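Local coordinates for protein dihydropyrimidinase (Brevibacillus agri, PDB 3SFW) that catalyses the reversible hydrolytic ring opening of dihydropyrimidines, using a zinc-containing active site of the amidohydrolase type, at residues Gly54-Thr59 / Glu343-Ile348; Ala81-Thr86 / Phe436-Lys441. All blocks are in the same frame, centred on the assembly; numbering follows the deposited sequence.

In the fold
Both contacts reach the same mixed sheet, yet at different depths. The centre of contact 1 lies about 6 Å from that of the chain, where the strand that carries a zinc ligand meets the start of helix 345-354; it is wholly buried, and its chemistry is polar, a guanidinium set among backbone atoms, a carboxylate and a water. The centre of contact 2 lies about 17 Å from that of the chain, where the end of helix 74-83 packs on strand 435-439 through methyl groups and a phenyl ring, with an exposed lysine at its margin. The two join directly: Gly-54 N lies 2.9 Å from Gly-85 O, and Arg-345 NH2 2.8 Å from Thr-86 OG1, both probable hydrogen bonds.

Contact 1. Residues Gly54-Thr59 / Glu343-Ile348; sequences GIDPHT and EDRMTI. With ZN (zinc ion), chain F.
Arg-345, from the first turn of helix 345-354, lays its guanidinium against the backbone of Gly-54, Ile-55 and Asp-56, on the strand that leads into the HxH zinc motif of the amidohydrolase TIM barrel. Gly-54 C and Ile-55 N lie at the edge of the planar group, and Asp-56 CA sits over one face. Arg-345 NH1 makes a weak hydrogen bond to Ile-55 O (3.1 Å, N-H...O angle 121°). Gly-54 suits its place because a CB would fall 2.7 Å from Arg-345 NH2 and equally close to Met-346 SD. That sulfur takes the other face of the guanidinium, 4.0 Å above its plane and toward the rim: chi2 of -71° turns SD back onto this face, and SD and CE both lie by Gly-54 CA.

The Asp-56 carboxylate stacks on the guanidinium with the planes 23° apart. Its OD2 stays 4.0 Å from Arg-345 NE and well out of the guanidinium plane, so any attraction is probably electrostatic, with no N-H pointing at the oxygen. NE donates to a water that also lies within hydrogen-bonding distance of OD2, 2.8 Å from each; the water has other acceptors in reach. OD2 is also hydrogen-bonded to Ser-314 OG. Arginine suits this buried site because its several N-H groups can serve Val-312 O, Thr-368 O and Thr-86 OG1 as well as the water.

Farther out, Asp-56 OD1 closes an Asx turn by accepting from His-58 N. Glu-262 holds His-58 ND1; His-60, Asp-315 and carboxylated Lys-150 complete the sphere of the zinc that His-58 NE2 binds at 2.1 Å.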
ATOM      1  N   GLY A  54      -7.475  14.805 -32.212  1.00 10.08           N
ATOM      2  CA  GLY A  54      -7.139  14.949 -30.794  1.00 11.68           C
ATOM      3  C   GLY A  54      -8.022  15.984 -30.109  1.00 11.11           C
ATOM      4  O   GLY A  54      -8.448  16.922 -30.725  1.00 11.78           O
ATOM      5  N   ILE A  55      -8.332  15.776 -28.823  1.00  9.39           N
ATOM      6  CA  ILE A  55      -9.069  16.791 -28.047  1.00  8.57           C
ATOM      7  C   ILE A  55      -8.172  17.104 -26.884  1.00 11.37           C
ATOM      8  O   ILE A  55      -7.766  16.203 -26.150  1.00  9.26           O
ATOM      9  CB  ILE A  55     -10.405  16.233 -27.505  1.00 10.42           C
ATOM     10  CG1 ILE A  55     -11.288  15.769 -28.687  1.00  9.04           C
ATOM     11  CG2 ILE A  55     -11.125  17.309 -26.628  1.00  9.42           C
ATOM     12  CD1 ILE A  55     -12.553  15.036 -28.211  1.00 10.74           C
ATOM     13  N   ASP A  56      -7.690  18.351 -26.822  1.00  8.65           N
ATOM     14  CA  ASP A  56      -6.773  18.758 -25.771  1.00  9.28           C
ATOM     15  C   ASP A  56      -7.528  19.446 -24.659  1.00 10.10           C
ATOM     16  O   ASP A  56      -8.056  20.521 -24.866  1.00 11.00           O
ATOM     17  CB  ASP A  56      -5.744  19.758 -26.338  1.00  8.58           C
ATOM     18  CG  ASP A  56      -4.594  20.052 -25.359  1.00 11.94           C
ATOM     19  OD1 ASP A  56      -4.708  19.786 -24.150  1.00 10.39           O
ATOM     20  OD2 ASP A  56      -3.551  20.577 -25.818  1.00 10.51           O
ATOM     21  N   PRO A  57      -7.695  18.770 -23.516  1.00  7.39           N
ATOM     22  CA  PRO A  57      -8.525  19.338 -22.465  1.00  9.18           C
ATOM     23  C   PRO A  57      -7.778  20.371 -21.608  1.00  8.25           C
ATOM     24  O   PRO A  57      -8.269  20.718 -20.522  1.00 10.00           O
ATOM     25  CB  PRO A  57      -8.830  18.136 -21.565  1.00 11.44           C
ATOM     26  CG  PRO A  57      -7.587  17.225 -21.711  1.00 10.50           C
ATOM     27  CD  PRO A  57      -7.258  17.387 -23.214  1.00  9.00           C
ATOM     28  N   HIS A  58      -6.577  20.767 -22.011  1.00  8.69           N
ATOM     29  CA  HIS A  58      -5.766  21.565 -21.093  1.00  9.86           C
ATOM     30  C   HIS A  58      -4.999  22.675 -21.812  1.00  9.47           C
ATOM     31  O   HIS A  58      -3.821  22.524 -22.150  1.00 10.08           O
ATOM     32  CB  HIS A  58      -4.835  20.665 -20.267  1.00  7.68           C
ATOM     33  CG  HIS A  58      -4.240  21.345 -19.064  1.00  7.87           C
ATOM     34  ND1 HIS A  58      -3.900  20.653 -17.918  1.00  9.97           N
ATOM     35  CD2 HIS A  58      -4.003  22.658 -18.803  1.00 10.78           C
ATOM     36  CE1 HIS A  58      -3.455  21.510 -17.009  1.00 10.74           C
ATOM     37  NE2 HIS A  58      -3.514  22.731 -17.524  1.00  9.26           N
ATOM     38  N   THR A  59      -5.698  23.786 -22.105  1.00  9.28           N
ATOM     39  CA  THR A  59      -5.032  24.903 -22.828  1.00  9.66           C
ATOM     40  C   THR A  59      -5.251  26.230 -22.105  1.00 10.37           C
ATOM     41  O   THR A  59      -6.195  26.372 -21.328  1.00  9.98           O
ATOM     42  CB  THR A  59      -5.500  25.026 -24.294  1.00 10.24           C
ATOM     43  OG1 THR A  59      -6.889  25.400 -24.350  1.00 10.25           O
ATOM     44  CG2 THR A  59      -5.376  23.624 -25.010  1.00  9.50           C
ATOM     45  N   GLU A 343       1.218  21.831 -29.982  1.00  8.70           N
ATOM     46  CA  GLU A 343       1.356  21.344 -31.321  1.00 10.21           C
ATOM     47  C   GLU A 343       1.942  19.927 -31.390  1.00 13.88           C
ATOM     48  O   GLU A 343       1.585  19.136 -32.270  1.00 15.53           O
ATOM     49  CB  GLU A 343       2.247  22.295 -32.118  1.00  8.98           C
ATOM     50  CG  GLU A 343       2.319  21.914 -33.600  1.00 11.13           C
ATOM     51  CD  GLU A 343       2.857  23.046 -34.474  1.00 13.88           C
ATOM     52  OE1 GLU A 343       2.966  24.199 -33.992  1.00 15.48           O
ATOM     53  OE2 GLU A 343       3.147  22.770 -35.662  1.00 14.93           O
ATOM     54  N   ASP A 344       2.753  19.574 -30.408  1.00 13.12           N
ATOM     55  CA  ASP A 344       3.502  18.303 -30.492  1.00 10.00           C
ATOM     56  C   ASP A 344       2.905  17.165 -29.685  1.00 12.58           C
ATOM     57  O   ASP A 344       3.425  16.004 -29.721  1.00 12.63           O
ATOM     58  CB  ASP A 344       4.962  18.536 -30.180  1.00 10.02           C
ATOM     59  CG  ASP A 344       5.584  19.498 -31.160  1.00 14.97           C
ATOM     60  OD1 ASP A 344       5.416  19.277 -32.397  1.00 13.92           O
ATOM     61  OD2 ASP A 344       6.107  20.528 -30.698  1.00 13.37           O
ATOM     62  N   ARG A 345       1.785  17.456 -29.019  1.00 10.72           N
ATOM     63  CA  ARG A 345       1.174  16.453 -28.097  1.00  9.11           C
ATOM     64  C   ARG A 345       0.900  15.119 -28.828  1.00 12.66           C
ATOM     65  O   ARG A 345       1.296  14.031 -28.322  1.00 11.94           O
ATOM     66  CB  ARG A 345      -0.152  16.982 -27.490  1.00 10.08           C
ATOM     67  CG  ARG A 345      -0.864  15.925 -26.597  1.00 11.11           C
ATOM     68  CD  ARG A 345      -2.200  16.492 -26.026  1.00 12.04           C
ATOM     69  NE  ARG A 345      -3.132  16.786 -27.101  1.00 11.73           N
ATOM     70  CZ  ARG A 345      -4.330  16.220 -27.250  1.00 10.70           C
ATOM     71  NH1 ARG A 345      -4.767  15.321 -26.355  1.00 10.75           N
ATOM     72  NH2 ARG A 345      -5.081  16.547 -28.316  1.00  9.05           N
ATOM     73  N   MET A 346       0.173  15.163 -29.950  1.00 10.27           N
ATOM     74  CA  MET A 346      -0.241  13.912 -30.626  1.00  9.93           C
ATOM     75  C   MET A 346       0.997  13.138 -31.119  1.00 11.64           C
ATOM     76  O   MET A 346       1.092  11.895 -30.934  1.00 12.75           O
ATOM     77  CB  MET A 346      -1.155  14.211 -31.813  1.00 11.43           C
ATOM     78  CG  MET A 346      -2.514  14.807 -31.430  1.00 14.44           C
ATOM     79  SD  MET A 346      -3.578  13.608 -30.626  1.00 17.91           S
ATOM     80  CE  MET A 346      -4.130  12.656 -32.005  1.00 16.78           C
ATOM     81  N   THR A 347       1.900  13.839 -31.824  1.00 10.86           N
ATOM     82  CA  THR A 347       3.069  13.148 -32.423  1.00 11.76           C
ATOM     83  C   THR A 347       4.012  12.545 -31.379  1.00 12.13           C
ATOM     84  O   THR A 347       4.461  11.397 -31.535  1.00 12.17           O
ATOM     85  CB  THR A 347       3.886  14.042 -33.379  1.00 18.72           C
ATOM     86  OG1 THR A 347       3.053  14.414 -34.487  1.00 18.33           O
ATOM     87  CG2 THR A 347       5.081  13.217 -33.950  1.00 17.12           C
ATOM     88  N   ILE A 348       4.229  13.252 -30.281  1.00 11.54           N
ATOM     89  CA  ILE A 348       5.066  12.714 -29.203  1.00 10.92           C
ATOM     90  C   ILE A 348       4.453  11.453 -28.599  1.00 12.75           C
ATOM     91  O   ILE A 348       5.151  10.469 -28.367  1.00 11.88           O
ATOM     92  CB  ILE A 348       5.353  13.768 -28.137  1.00 13.92           C
ATOM     93  CG1 ILE A 348       6.274  14.844 -28.770  1.00 12.37           C
ATOM     94  CG2 ILE A 348       5.989  13.158 -26.890  1.00 12.22           C
ATOM     95  CD1 ILE A 348       6.556  16.009 -27.827  1.00 14.29           C
TER
HETATM   96 ZN    ZN F 502      -2.724  24.559 -16.737  1.00 14.91          ZN
HETATM   97  O   HOH W   1      -2.718  19.351 -28.150  1.00 12.54           O

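Contact 2. Residues Ala81-Thr86 / Phe436-Lys441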
ATOM      1  N   ALA A  81      -2.665  23.909 -32.829  1.00 11.82           N
ATOM      2  CA  ALA A  81      -3.286  22.639 -32.404  1.00 12.16           C
ATOM      3  C   ALA A  81      -3.656  21.830 -33.640  1.00 12.58           C
ATOM      4  O   ALA A  81      -3.362  20.625 -33.713  1.00 11.93           O
ATOM      5  CB  ALA A  81      -4.557  22.918 -31.563  1.00 11.22           C
ATOM      6  N   ALA A  82      -4.294  22.479 -34.610  1.00 10.21           N
ATOM      7  CA  ALA A  82      -4.744  21.756 -35.817  1.00 10.20           C
ATOM      8  C   ALA A  82      -3.537  21.201 -36.595  1.00 12.59           C
ATOM      9  O   ALA A  82      -3.539  20.049 -37.032  1.00 11.25           O
ATOM     10  CB  ALA A  82      -5.590  22.684 -36.736  1.00 10.92           C
ATOM     11  N   PHE A  83      -2.475  21.998 -36.749  1.00 12.14           N
ATOM     12  CA  PHE A  83      -1.305  21.448 -37.437  1.00 12.25           C
ATOM     13  C   PHE A  83      -0.780  20.213 -36.691  1.00 11.88           C
ATOM     14  O   PHE A  83      -0.029  19.437 -37.279  1.00 13.27           O
ATOM     15  CB  PHE A  83      -0.208  22.491 -37.578  1.00  9.78           C
ATOM     16  CG  PHE A  83      -0.351  23.341 -38.823  1.00 11.74           C
ATOM     17  CD1 PHE A  83      -0.817  24.661 -38.721  1.00 14.23           C
ATOM     18  CD2 PHE A  83       0.000  22.831 -40.083  1.00 13.72           C
ATOM     19  CE1 PHE A  83      -0.891  25.477 -39.859  1.00 18.12           C
ATOM     20  CE2 PHE A  83      -0.136  23.615 -41.253  1.00 14.68           C
ATOM     21  CZ  PHE A  83      -0.542  24.951 -41.134  1.00 15.99           C
ATOM     22  N   GLY A  84      -0.989  20.195 -35.361  1.00 10.86           N
ATOM     23  CA  GLY A  84      -0.514  19.133 -34.474  1.00 10.90           C
ATOM     24  C   GLY A  84      -1.482  17.957 -34.328  1.00 10.79           C
ATOM     25  O   GLY A  84      -1.207  17.029 -33.571  1.00 10.82           O
ATOM     26  N   GLY A  85      -2.563  17.994 -35.099  1.00  9.75           N
ATOM     27  CA  GLY A  85      -3.548  16.862 -35.134  1.00  9.43           C
ATOM     28  C   GLY A  85      -4.608  16.937 -34.060  1.00 12.29           C
ATOM     29  O   GLY A  85      -5.290  15.939 -33.782  1.00 11.72           O
ATOM     30  N   THR A  86      -4.821  18.142 -33.510  1.00  9.38           N
ATOM     31  CA  THR A  86      -5.832  18.343 -32.455  1.00 11.13           C
ATOM     32  C   THR A  86      -6.959  19.199 -33.046  1.00 11.22           C
ATOM     33  O   THR A  86      -6.714  20.276 -33.594  1.00 12.89           O
ATOM     34  CB  THR A  86      -5.186  19.004 -31.205  1.00 12.97           C
ATOM     35  OG1 THR A  86      -4.357  18.035 -30.552  1.00 12.20           O
ATOM     36  CG2 THR A  86      -6.250  19.512 -30.209  1.00 13.91           C
ATOM     37  N   PHE A 436     -11.831  20.983 -44.335  1.00 13.14           N
ATOM     38  CA  PHE A 436     -10.385  20.935 -44.096  1.00 12.21           C
ATOM     39  C   PHE A 436      -9.936  22.167 -43.339  1.00 13.24           C
ATOM     40  O   PHE A 436     -10.380  23.297 -43.668  1.00 12.75           O
ATOM     41  CB  PHE A 436      -9.627  20.869 -45.406  1.00 13.77           C
ATOM     42  CG  PHE A 436      -9.612  19.504 -46.029  1.00 14.64           C
ATOM     43  CD1 PHE A 436     -10.432  19.229 -47.116  1.00 14.37           C
ATOM     44  CD2 PHE A 436      -8.752  18.517 -45.540  1.00 15.38           C
ATOM     45  CE1 PHE A 436     -10.437  17.947 -47.676  1.00 17.18           C
ATOM     46  CE2 PHE A 436      -8.724  17.267 -46.089  1.00 17.55           C
ATOM     47  CZ  PHE A 436      -9.539  16.977 -47.176  1.00 15.68           C
ATOM     48  N   VAL A 437      -9.062  21.954 -42.350  1.00 13.21           N
ATOM     49  CA  VAL A 437      -8.374  23.054 -41.619  1.00 11.17           C
ATOM     50  C   VAL A 437      -6.914  23.065 -42.084  1.00 12.73           C
ATOM     51  O   VAL A 437      -6.309  24.130 -42.358  1.00 12.97           O
ATOM     52  CB  VAL A 437      -8.415  22.807 -40.061  1.00 13.42           C
ATOM     53  CG1 VAL A 437      -7.692  23.990 -39.287  1.00 13.59           C
ATOM     54  CG2 VAL A 437      -9.922  22.700 -39.612  1.00 13.53           C
ATOM     55  N   VAL A 438      -6.324  21.871 -42.121  1.00 12.34           N
ATOM     56  CA  VAL A 438      -5.011  21.663 -42.717  1.00 12.83           C
ATOM     57  C   VAL A 438      -5.180  20.630 -43.842  1.00 13.54           C
ATOM     58  O   VAL A 438      -5.890  19.623 -43.693  1.00 12.78           O
ATOM     59  CB  VAL A 438      -4.027  21.105 -41.623  1.00 12.10           C
ATOM     60  CG1 VAL A 438      -2.665  20.723 -42.246  1.00 12.72           C
ATOM     61  CG2 VAL A 438      -3.850  22.128 -40.493  1.00 12.38           C
ATOM     62  N   ARG A 439      -4.581  20.887 -44.994  1.00 13.94           N
ATOM     63  CA  ARG A 439      -4.601  19.900 -46.057  1.00 12.95           C
ATOM     64  C   ARG A 439      -3.218  19.827 -46.653  1.00 15.31           C
ATOM     65  O   ARG A 439      -2.653  20.873 -47.024  1.00 14.55           O
ATOM     66  CB  ARG A 439      -5.607  20.292 -47.117  1.00 16.16           C
ATOM     67  CG  ARG A 439      -5.839  19.155 -48.146  1.00 19.52           C
ATOM     68  CD  ARG A 439      -6.991  19.488 -49.042  1.00 24.94           C
ATOM     69  NE  ARG A 439      -7.365  18.359 -49.891  1.00 31.13           N
ATOM     70  CZ  ARG A 439      -8.477  18.345 -50.614  1.00 29.47           C
ATOM     71  NH1 ARG A 439      -9.294  19.384 -50.573  1.00 33.43           N
ATOM     72  NH2 ARG A 439      -8.760  17.320 -51.378  1.00 32.34           N
ATOM     73  N   ASN A 440      -2.636  18.626 -46.652  1.00 14.46           N
ATOM     74  CA  ASN A 440      -1.240  18.455 -47.074  1.00 17.03           C
ATOM     75  C   ASN A 440      -0.307  19.475 -46.440  1.00 16.71           C
ATOM     76  O   ASN A 440       0.560  20.076 -47.113  1.00 16.66           O
ATOM     77  CB  ASN A 440      -1.172  18.476 -48.617  1.00 17.48           C
ATOM     78  CG  ASN A 440      -1.912  17.319 -49.209  1.00 21.34           C
ATOM     79  OD1 ASN A 440      -1.686  16.193 -48.800  1.00 23.34           O
ATOM     80  ND2 ASN A 440      -2.861  17.581 -50.109  1.00 21.06           N
ATOM     81  N   LYS A 441      -0.433  19.606 -45.129  1.00 13.71           N
ATOM     82  CA  LYS A 441       0.457  20.429 -44.317  1.00 12.76           C
ATOM     83  C   LYS A 441       0.390  21.937 -44.660  1.00 12.04           C
ATOM     84  O   LYS A 441       1.275  22.683 -44.277  1.00 14.02           O
ATOM     85  CB  LYS A 441       1.916  19.892 -44.318  1.00 15.29           C
ATOM     86  CG  LYS A 441       2.025  18.472 -43.681  1.00 19.17           C
ATOM     87  CD  LYS A 441       3.356  17.821 -43.987  1.00 24.63           C
ATOM     88  CE  LYS A 441       4.383  18.304 -43.022  1.00 30.73           C
ATOM     89  NZ  LYS A 441       5.645  17.569 -43.347  1.00 35.73           N
TER
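Ala-82 and Phe-83, in the last turn of helix 74-83, pack against Val-437 and Val-438, where strand 435-439 forms a classic beta bulge: both valines face Val-430 of the neighbouring strand. The tight part is wholly apolar. Ala-82 CB meets Val-437 CG1 at 3.6 Å, and Val-438 CG2 approaches the same methyl less closely, at 4.2 Å. Alanine suits the helix here, its single methyl letting the backbone come near two branched side chains, while the bulge allows both valines to point toward the helix. Just after Phe-83 the helix ends in a Schellman motif, in which Gly-85 suits its positive phi of 86°, Gly-85 N bonds to Ala-82 O and Thr-86 N to Ala-81 O.

Val-438 CG2 does the main work on Phe-83. It sits over the centre of one ring face in a CH-pi contact, 4.0 Å from the centroid and 13° off the normal, and the two side chains cross at about a right angle. With CG1 anti to the backbone N (chi1 174°), CG2 lies beside that nitrogen and is presented to the ring, whereas CG1 touches its rim at CD2 and CE2. The ring is also stacked with His-410.

Toward solvent the contact thins. Phe-83 is partly exposed, and exposed Lys-441 contributes backbone more than side chain: the end of its side chain leads away, and NZ forms a salt bridge with Asp-426. This sparse margin is touched by a backbone carbonyl instead of side chains, although that one approach is close: Lys-441 O lies near the ring plane, 3.5 Å from Phe-83 CE2.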